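Local coordinates for glycerol dehydratase (Clostridium butyricum, PDB 1R9D), which probably dehydrates glycerol by glycyl-radical chemistry that needs no vitamin B12, at residues 404-409 with 432-437; 377-382 with 426-431. All coordinates share one frame; numbering follows the deposited sequence.

Interaction 1: residues 404-409 with 432-437; sequences AYYNDE and GCVEPQ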
# COMPACT_ATOMS: atom_id res chain seq x y z
N ALA A 404 24.46 -32.33 -10.21
CA ALA A 404 24.95 -31.74 -8.97
C ALA A 404 24.47 -32.72 -7.90
O ALA A 404 23.37 -33.25 -8.02
CB ALA A 404 24.33 -30.36 -8.76
N TYR A 405 25.29 -32.97 -6.88
CA TYR A 405 24.94 -33.90 -5.80
C TYR A 405 24.61 -33.14 -4.52
O TYR A 405 25.34 -32.22 -4.15
CB TYR A 405 26.09 -34.87 -5.52
CG TYR A 405 26.48 -35.75 -6.70
CD1 TYR A 405 27.25 -35.25 -7.74
CD2 TYR A 405 26.05 -37.07 -6.77
CE1 TYR A 405 27.58 -36.05 -8.84
CE2 TYR A 405 26.39 -37.88 -7.86
CZ TYR A 405 27.15 -37.36 -8.89
OH TYR A 405 27.48 -38.15 -9.97
N TYR A 406 23.53 -33.53 -3.85
CA TYR A 406 23.10 -32.88 -2.61
C TYR A 406 22.94 -33.88 -1.48
O TYR A 406 22.41 -34.97 -1.67
CB TYR A 406 21.79 -32.13 -2.84
CG TYR A 406 21.94 -31.04 -3.86
CD1 TYR A 406 21.80 -31.30 -5.22
CD2 TYR A 406 22.31 -29.75 -3.47
CE1 TYR A 406 22.01 -30.31 -6.17
CE2 TYR A 406 22.53 -28.75 -4.41
CZ TYR A 406 22.38 -29.04 -5.76
OH TYR A 406 22.61 -28.06 -6.70
N ASN A 407 23.39 -33.47 -0.29
CA ASN A 407 23.38 -34.32 0.89
C ASN A 407 22.17 -34.20 1.82
O ASN A 407 22.06 -33.26 2.59
CB ASN A 407 24.67 -34.04 1.68
CG ASN A 407 24.89 -35.01 2.82
OD1 ASN A 407 24.23 -36.04 2.91
ND2 ASN A 407 25.85 -34.69 3.69
N ASP A 408 21.27 -35.18 1.75
CA ASP A 408 20.08 -35.24 2.59
C ASP A 408 20.43 -35.19 4.07
O ASP A 408 19.73 -34.57 4.88
CB ASP A 408 19.34 -36.55 2.37
CG ASP A 408 18.40 -36.53 1.18
OD1 ASP A 408 18.56 -35.68 0.28
OD2 ASP A 408 17.49 -37.40 1.15
N GLU A 409 21.52 -35.87 4.43
CA GLU A 409 21.95 -35.97 5.82
C GLU A 409 22.26 -34.64 6.50
O GLU A 409 22.16 -34.52 7.72
CB GLU A 409 23.14 -36.92 5.92
CG GLU A 409 22.88 -38.33 5.34
CD GLU A 409 21.78 -39.10 6.06
OE1 GLU A 409 21.71 -39.01 7.30
OE2 GLU A 409 21.00 -39.82 5.39
N GLY A 432 17.40 -22.91 -7.99
CA GLY A 432 18.55 -22.32 -8.65
C GLY A 432 19.84 -23.13 -8.66
O GLY A 432 19.96 -24.13 -9.36
N CYS A 433 20.82 -22.68 -7.87
CA CYS A 433 22.11 -23.37 -7.80
C CYS A 433 22.22 -24.41 -6.70
O CYS A 433 22.50 -25.58 -6.98
CB CYS A 433 23.23 -22.35 -7.62
SG CYS A 433 23.49 -21.25 -9.03
N VAL A 434 22.01 -24.00 -5.45
CA VAL A 434 22.13 -24.91 -4.32
C VAL A 434 21.20 -24.61 -3.14
O VAL A 434 21.40 -25.11 -2.04
CB VAL A 434 23.58 -24.89 -3.76
CG1 VAL A 434 24.56 -25.41 -4.80
CG2 VAL A 434 23.96 -23.47 -3.35
N GLU A 435 20.16 -23.80 -3.38
CA GLU A 435 19.25 -23.40 -2.31
C GLU A 435 18.06 -24.35 -2.05
O GLU A 435 17.16 -24.48 -2.88
CB GLU A 435 18.74 -21.98 -2.61
CG GLU A 435 19.87 -21.01 -3.07
CD GLU A 435 19.91 -20.77 -4.58
OE1 GLU A 435 19.01 -20.07 -5.11
OE2 GLU A 435 20.84 -21.27 -5.26
N PRO A 436 18.05 -25.02 -0.89
CA PRO A 436 16.96 -25.96 -0.57
C PRO A 436 15.66 -25.33 -0.06
O PRO A 436 15.68 -24.28 0.59
CB PRO A 436 17.57 -26.88 0.51
CG PRO A 436 18.95 -26.31 0.80
CD PRO A 436 19.00 -24.92 0.23
N GLN A 437 14.54 -25.98 -0.35
CA GLN A 437 13.24 -25.50 0.12
C GLN A 437 12.18 -26.58 -0.03
O GLN A 437 12.36 -27.55 -0.76
CB GLN A 437 12.78 -24.25 -0.67
CG GLN A 437 11.94 -24.58 -1.94
CD GLN A 437 11.26 -23.37 -2.58
OE1 GLN A 437 10.34 -23.53 -3.39
NE2 GLN A 437 11.72 -22.17 -2.25
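Tyr406 reaches from strand 404-407 to the loop at 432-434, ahead of strand 435-437, and holds it by its phenol. The hydroxyl donates to the backbone oxygen of Cys433, with Tyr406 OH only 2.5 Å from Cys433 O, a very short hydrogen bond. That oxygen lies at the ring edge, near the ring plane. Beside it, Val434 packs against the same end of the tyrosine: its CG1 is 3.9 Å from Tyr406 CE2 and 3.8 Å from Tyr406 OH, and the two side chains cross at about a right angle. With chi1 at -64°, CG1 of Val434 stands beside its own backbone N and turns to the tyrosine.

A cysteine on a loop inside an alpha/beta barrel is a hallmark of the glycyl radical enzymes, and the Gly432-Cys433-Val434 turn, between strands 429-431 and 435-437, is consistent with this finger loop; in relatives the cysteine at this place is thought to carry a transient thiyl radical during turnover. Tyr406 grips the loop through the main chain, while CB of Cys433 points away from strand 404-407 and its side chain lies about 4 Å from a bound glycerol. From the start of strand 435-437, Glu435 OE2 accepts from Cys433 N and Val434 N, both at 3.0 Å and from the same face, one on the syn and one on the anti side, about 32° to 33° out of the carboxylate plane. OE1 of Glu435 hydrogen-bonds the glycerol.

Away from the phenol end the packing is loose. Ala404 CB stays 5.4 Å from Cys433 O, its nearest atom in 432-437. At the other end Asn407 caps helix 408-417, its OD1 accepting weakly from Glu409 N, and Glu409 is partly exposed.

Interaction 2: residues 377-382 with 426-431; sequences SVRIWN and RDYGII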
# COMPACT_ATOMS: atom_id res chain seq x y z
N SER A 377 19.96 -32.43 -10.95
CA SER A 377 20.56 -32.72 -9.66
C SER A 377 20.06 -34.04 -9.10
O SER A 377 19.04 -34.56 -9.54
CB SER A 377 20.20 -31.60 -8.68
OG SER A 377 20.59 -30.33 -9.17
N VAL A 378 20.77 -34.57 -8.11
CA VAL A 378 20.35 -35.81 -7.47
C VAL A 378 20.52 -35.68 -5.96
O VAL A 378 21.45 -35.03 -5.48
CB VAL A 378 21.17 -37.05 -7.96
CG1 VAL A 378 21.03 -37.21 -9.48
CG2 VAL A 378 22.63 -36.91 -7.56
N ARG A 379 19.59 -36.26 -5.21
CA ARG A 379 19.67 -36.24 -3.76
C ARG A 379 20.33 -37.55 -3.35
O ARG A 379 20.06 -38.59 -3.94
CB ARG A 379 18.28 -36.13 -3.14
CG ARG A 379 17.72 -34.72 -3.14
CD ARG A 379 16.31 -34.67 -2.58
NE ARG A 379 16.20 -35.36 -1.30
CZ ARG A 379 15.12 -35.36 -0.54
NH1 ARG A 379 14.04 -34.68 -0.92
NH2 ARG A 379 15.10 -36.04 0.60
N ILE A 380 21.20 -37.49 -2.35
CA ILE A 380 21.91 -38.66 -1.86
C ILE A 380 21.70 -38.77 -0.35
O ILE A 380 21.74 -37.76 0.35
CB ILE A 380 23.43 -38.53 -2.13
CG1 ILE A 380 23.70 -38.42 -3.64
CG2 ILE A 380 24.19 -39.71 -1.53
CD1 ILE A 380 23.27 -39.64 -4.44
N TRP A 381 21.45 -39.98 0.14
CA TRP A 381 21.29 -40.17 1.57
C TRP A 381 21.87 -41.52 1.98
O TRP A 381 22.37 -42.26 1.13
CB TRP A 381 19.81 -40.04 2.00
CG TRP A 381 18.88 -41.11 1.55
CD1 TRP A 381 18.54 -41.43 0.26
CD2 TRP A 381 18.10 -41.96 2.40
NE1 TRP A 381 17.58 -42.43 0.26
CE2 TRP A 381 17.29 -42.77 1.56
CE3 TRP A 381 17.99 -42.12 3.78
CZ2 TRP A 381 16.40 -43.72 2.06
CZ3 TRP A 381 17.10 -43.06 4.29
CH2 TRP A 381 16.31 -43.85 3.43
N ASN A 382 21.84 -41.84 3.27
CA ASN A 382 22.42 -43.10 3.74
C ASN A 382 21.95 -44.36 3.02
O ASN A 382 22.73 -45.29 2.84
CB ASN A 382 22.20 -43.27 5.25
CG ASN A 382 23.15 -42.44 6.09
OD1 ASN A 382 23.25 -42.63 7.31
ND2 ASN A 382 23.84 -41.50 5.45
N ARG A 426 12.00 -33.41 4.59
CA ARG A 426 12.32 -34.62 3.85
C ARG A 426 11.91 -34.53 2.38
O ARG A 426 12.44 -35.26 1.54
CB ARG A 426 11.63 -35.84 4.48
CG ARG A 426 12.34 -36.37 5.71
CD ARG A 426 11.56 -37.49 6.37
NE ARG A 426 12.33 -38.12 7.44
CZ ARG A 426 11.80 -38.90 8.38
NH1 ARG A 426 10.49 -39.14 8.37
NH2 ARG A 426 12.57 -39.43 9.32
N ASP A 427 10.98 -33.63 2.08
CA ASP A 427 10.49 -33.48 0.71
C ASP A 427 11.12 -32.28 -0.01
O ASP A 427 10.54 -31.73 -0.94
CB ASP A 427 8.96 -33.34 0.74
CG ASP A 427 8.33 -33.54 -0.63
OD1 ASP A 427 8.68 -34.53 -1.31
OD2 ASP A 427 7.47 -32.72 -1.01
N TYR A 428 12.32 -31.89 0.41
CA TYR A 428 12.98 -30.74 -0.19
C TYR A 428 13.43 -30.93 -1.63
O TYR A 428 13.66 -32.05 -2.09
CB TYR A 428 14.19 -30.32 0.66
CG TYR A 428 15.46 -31.10 0.40
CD1 TYR A 428 16.35 -30.72 -0.61
CD2 TYR A 428 15.78 -32.23 1.16
CE1 TYR A 428 17.52 -31.43 -0.86
CE2 TYR A 428 16.94 -32.95 0.92
CZ TYR A 428 17.81 -32.55 -0.09
OH TYR A 428 18.97 -33.25 -0.30
N GLY A 429 13.55 -29.81 -2.32
CA GLY A 429 14.04 -29.79 -3.69
C GLY A 429 15.03 -28.64 -3.69
O GLY A 429 15.11 -27.91 -2.70
N ILE A 430 15.78 -28.48 -4.77
CA ILE A 430 16.74 -27.39 -4.84
C ILE A 430 16.28 -26.25 -5.76
O ILE A 430 15.71 -26.49 -6.83
CB ILE A 430 18.11 -27.90 -5.34
CG1 ILE A 430 18.71 -28.87 -4.31
CG2 ILE A 430 19.06 -26.72 -5.57
CD1 ILE A 430 18.95 -28.25 -2.95
N ILE A 431 16.53 -25.03 -5.32
CA ILE A 431 16.19 -23.83 -6.09
C ILE A 431 17.46 -23.26 -6.71
O ILE A 431 18.48 -23.16 -6.04
CB ILE A 431 15.58 -22.73 -5.18
CG1 ILE A 431 14.30 -23.25 -4.52
CG2 ILE A 431 15.30 -21.47 -6.01
CD1 ILE A 431 13.27 -23.80 -5.49
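The guanidinium of Arg379 lies flat on the ring of Tyr428, their planes 19° apart and their centres 3.9 Å apart. CE2 of the tyrosine sits over the middle of the guanidinium, 3.4 Å from Arg379 CZ, which makes an off-centre cation-pi contact, while Arg379 CD rests over the ring face in a CH-pi contact. The two side chains run past each other in opposite directions, and a bend in the arginine chain at chi3 (50°) lays its end along the ring.

At its edge the same guanidinium works end-on. NH1 and NH2 both donate to Arg426 O, at 3.0 Å from NH1 and 2.9 Å from NH2 to that oxygen, which lies in the guanidinium plane. NH1 also makes a weak bond to Tyr428 O. Stacking and hydrogen bonding together thus fix the rotation of the group.

Outside the two segments Asp408, from the start of helix 408-417, holds both members of the stack directly. In the outer layer Asp427 pairs with Lys438 and Arg287, and Arg426 NH1 bonds Ser349 O.

Arg379 projects from strand 375-380, between strands 341-344 and 404-407 of the barrel sheet, whereas Tyr428 precedes strand 429-431 and packs on Ile411 and Leu415 of helix 408-417.

How the interactions relate
Asp408 is where the two contacts meet: it belongs to interaction 1, yet its OD1 is 2.5 Å from Tyr428 OH, a probable hydrogen bond, and its OD2 is 2.8 Å from Arg379 NH2, a salt bridge. Strands 375-380 and 404-407 are also neighbours in one sheet, where Tyr406 CE1 packs 3.3 Å from Ser377 OG. Strands 429-431 and 435-437 pair as an antiparallel hairpin; interaction 2 meets the chain just ahead of it and interaction 1 its turn, and both tie it to the same sheet, their centres about 6 Å apart. Interaction 1 is at the ligand end; in interaction 2 the Tyr428 side chain is about 14 Å from the glycerol.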